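Local coordinates for methyl-CpG-binding domain protein 1 (Homo sapiens, PDB 5W9Q) that represses transcription from promoters with methylated CpG islands, while its third CXXC-type zinc finger, the part in this crystal, binds DNA with unmethylated CpG, at residues A[36-39]-A[40-43]. Residues are numbered along the deposited sequence; the frame is centred on the assembly and turned at random.
Sequences GSNQ and KRQK. With nucleotides of chain C; nucleotides of chain D.
R41 reaches back over three residues and gives its NE-H to the backbone O of N38, 2.9 Å from NE to O and nearly straight at 169°. The oxygen lies close to the guanidinium plane, while NE itself sits above the plane of the N38 carbonyl. The side chains of N38 and R41 cross at about a right angle, yet the planes of amide and guanidinium are only 24° apart. With CG turned anti to the backbone N (chi1 -154°), N38 lays its amide alongside the arginine, OD1 3.4 Å from R41 CG and ND2 3.5 Å from R41 NE, two donors side by side without a bond. Beyond CG the arginine runs extended into the DNA: its CD packs 3.6 Å from C5 of DC6 of chain D, whose sugar C2' lies over one guanidinium face, displaced toward its rim. Cut back to an alanine, R41 would probably leave the N38 carbonyl without this donor and a gap beside that cytosine. The backbone reads bases as well, since N4 of DC6 of chain D donates to K40 O at 2.9 Å and N4 of DC6 of chain C to R41 O at 2.8 Å. On the protein side the D30 carboxylate accepts the backbone N-H groups of Q39 and R41; on the DNA side Q42 NE2 donates to a guanine O6. Cytosine amino groups held by backbone carbonyls, with a glutamine on guanine, mark the CpG-reading loop of a CXXC zinc finger.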
loop_
_atom_site.group_PDB
_atom_site.type_symbol
_atom_site.label_atom_id
_atom_site.label_comp_id
_atom_site.label_asym_id
_atom_site.label_seq_id
_atom_site.Cartn_x
_atom_site.Cartn_y
_atom_site.Cartn_z
ATOM N N GLY A 36 1.827 -4.849 14.036
ATOM C CA GLY A 36 1.285 -3.542 14.255
ATOM C C GLY A 36 -0.042 -3.571 14.934
ATOM O O GLY A 36 -0.599 -4.644 15.201
ATOM N N SER A 37 -0.561 -2.364 15.172
ATOM C CA SER A 37 -1.748 -2.128 15.960
ATOM C C SER A 37 -2.970 -1.745 15.088
ATOM O O SER A 37 -4.013 -1.382 15.641
ATOM C CB SER A 37 -1.452 -1.034 17.036
ATOM O OG SER A 37 -1.047 0.222 16.453
ATOM N N ASN A 38 -2.851 -1.835 13.738
ATOM C CA ASN A 38 -4.008 -1.623 12.854
ATOM C C ASN A 38 -4.682 -0.243 13.079
ATOM O O ASN A 38 -5.919 -0.162 13.172
ATOM C CB ASN A 38 -5.071 -2.734 13.132
ATOM C CG ASN A 38 -5.963 -3.001 11.944
ATOM O OD1 ASN A 38 -5.541 -2.861 10.785
ATOM N ND2 ASN A 38 -7.162 -3.417 12.208
ATOM N N GLN A 39 -3.877 0.806 13.235
ATOM C CA GLN A 39 -4.388 2.156 13.391
ATOM C C GLN A 39 -4.509 2.937 12.127
ATOM O O GLN A 39 -5.257 3.934 12.089
ATOM C CB GLN A 39 -3.547 2.934 14.435
ATOM C CG GLN A 39 -3.475 2.241 15.800
ATOM C CD GLN A 39 -2.753 3.086 16.826
ATOM O OE1 GLN A 39 -1.657 3.634 16.559
ATOM N NE2 GLN A 39 -3.351 3.235 17.965
ATOM N N LYS A 40 -3.751 2.507 11.061
ATOM C CA LYS A 40 -3.732 3.153 9.798
ATOM C C LYS A 40 -4.501 2.456 8.721
ATOM O O LYS A 40 -5.181 3.105 7.970
ATOM C CB LYS A 40 -2.278 3.340 9.342
ATOM C CG LYS A 40 -1.472 4.144 10.339
ATOM C CD LYS A 40 -0.217 4.697 9.704
ATOM C CE LYS A 40 0.209 6.002 10.342
ATOM N NZ LYS A 40 0.848 5.671 11.620
ATOM N N ARG A 41 -4.380 1.128 8.624
ATOM C CA ARG A 41 -5.242 0.307 7.750
ATOM C C ARG A 41 -5.227 0.689 6.269
ATOM O O ARG A 41 -6.271 0.936 5.633
ATOM C CB ARG A 41 -6.720 0.353 8.289
ATOM C CG ARG A 41 -6.848 0.093 9.762
ATOM C CD ARG A 41 -8.283 0.253 10.206
ATOM N NE ARG A 41 -8.379 -0.155 11.580
ATOM C CZ ARG A 41 -9.477 -0.380 12.240
ATOM N NH1 ARG A 41 -10.680 -0.249 11.678
ATOM N NH2 ARG A 41 -9.372 -0.783 13.485
ATOM N N GLN A 42 -4.008 0.713 5.727
ATOM C CA GLN A 42 -3.754 0.999 4.333
ATOM C C GLN A 42 -2.830 -0.076 3.784
ATOM O O GLN A 42 -2.075 -0.777 4.527
ATOM C CB GLN A 42 -3.099 2.363 4.201
ATOM C CG GLN A 42 -3.887 3.546 4.824
ATOM C CD GLN A 42 -5.292 3.754 4.287
ATOM O OE1 GLN A 42 -5.642 3.289 3.210
ATOM N NE2 GLN A 42 -6.144 4.487 5.098
ATOM N N LYS A 43 -2.862 -0.234 2.477
ATOM C CA LYS A 43 -1.941 -1.170 1.872
ATOM C C LYS A 43 -0.529 -0.636 1.827
ATOM O O LYS A 43 -0.311 0.549 1.949
ATOM C CB LYS A 43 -2.417 -1.686 0.535
ATOM C CG LYS A 43 -2.668 -0.728 -0.539
ATOM C CD LYS A 43 -2.735 -1.532 -1.879
ATOM C CE LYS A 43 -3.582 -0.838 -2.877
ATOM N NZ LYS A 43 -3.519 -1.575 -4.159
ATOM P P DA C 5 -4.511 -5.043 1.373
ATOM O OP1 DA C 5 -4.225 -5.321 -0.032
ATOM O OP2 DA C 5 -3.368 -4.868 2.328
ATOM O "O5'" DA C 5 -5.486 -3.775 1.372
ATOM C "C5'" DA C 5 -6.612 -3.739 0.474
ATOM C "C4'" DA C 5 -7.522 -2.591 0.842
ATOM O "O4'" DA C 5 -8.136 -2.852 2.146
ATOM C "C3'" DA C 5 -6.790 -1.248 0.987
ATOM O "O3'" DA C 5 -7.515 -0.108 0.507
ATOM C "C2'" DA C 5 -6.690 -1.072 2.486
ATOM C "C1'" DA C 5 -8.054 -1.644 2.868
ATOM N N9 DA C 5 -8.296 -1.916 4.274
ATOM C C8 DA C 5 -7.434 -2.272 5.277
ATOM N N7 DA C 5 -8.014 -2.395 6.454
ATOM C C5 DA C 5 -9.347 -2.098 6.199
ATOM C C6 DA C 5 -10.490 -2.057 7.032
ATOM N N6 DA C 5 -10.459 -2.308 8.340
ATOM N N1 DA C 5 -11.665 -1.687 6.471
ATOM C C2 DA C 5 -11.685 -1.393 5.163
ATOM N N3 DA C 5 -10.684 -1.424 4.273
ATOM C C4 DA C 5 -9.535 -1.799 4.864
ATOM P P DC D 6 -8.715 5.606 16.457
ATOM O OP1 DC D 6 -9.441 5.880 17.755
ATOM O OP2 DC D 6 -7.559 4.657 16.430
ATOM O "O5'" DC D 6 -9.846 5.134 15.457
ATOM C "C5'" DC D 6 -11.000 5.955 15.285
ATOM C "C4'" DC D 6 -11.913 5.335 14.270
ATOM O "O4'" DC D 6 -11.270 5.500 12.962
ATOM C "C3'" DC D 6 -12.137 3.828 14.435
ATOM O "O3'" DC D 6 -13.431 3.451 13.956
ATOM C "C2'" DC D 6 -11.200 3.237 13.381
ATOM C "C1'" DC D 6 -11.373 4.272 12.288
ATOM N N1 DC D 6 -10.386 4.271 11.147
ATOM C C2 DC D 6 -10.827 4.636 9.869
ATOM O O2 DC D 6 -11.999 4.999 9.717
ATOM N N3 DC D 6 -9.935 4.661 8.835
ATOM C C4 DC D 6 -8.672 4.307 9.042
ATOM N N4 DC D 6 -7.853 4.287 7.983
ATOM C C5 DC D 6 -8.204 3.894 10.323
ATOM C C6 DC D 6 -9.087 3.894 11.344
ATOM P P DC C 6 -7.285 0.434 -0.957
ATOM O OP1 DC C 6 -6.904 -0.710 -1.821
ATOM O OP2 DC C 6 -6.466 1.679 -0.896
ATOM O "O5'" DC C 6 -8.716 0.951 -1.396
ATOM C "C5'" DC C 6 -9.824 0.035 -1.573
ATOM C "C4'" DC C 6 -11.067 0.619 -0.929
ATOM O "O4'" DC C 6 -10.960 0.516 0.495
ATOM C "C3'" DC C 6 -11.333 2.100 -1.218
ATOM O "O3'" DC C 6 -12.673 2.227 -1.690
ATOM C "C2'" DC C 6 -11.142 2.801 0.129
ATOM C "C1'" DC C 6 -11.427 1.718 1.115
ATOM N N1 DC C 6 -10.752 1.800 2.401
ATOM C C2 DC C 6 -11.503 1.848 3.584
ATOM O O2 DC C 6 -12.743 1.997 3.513
ATOM N N3 DC C 6 -10.865 1.807 4.770
ATOM C C4 DC C 6 -9.540 1.677 4.815
ATOM N N4 DC C 6 -8.961 1.614 6.013
ATOM C C5 DC C 6 -8.744 1.618 3.625
ATOM C C6 DC C 6 -9.385 1.681 2.453
#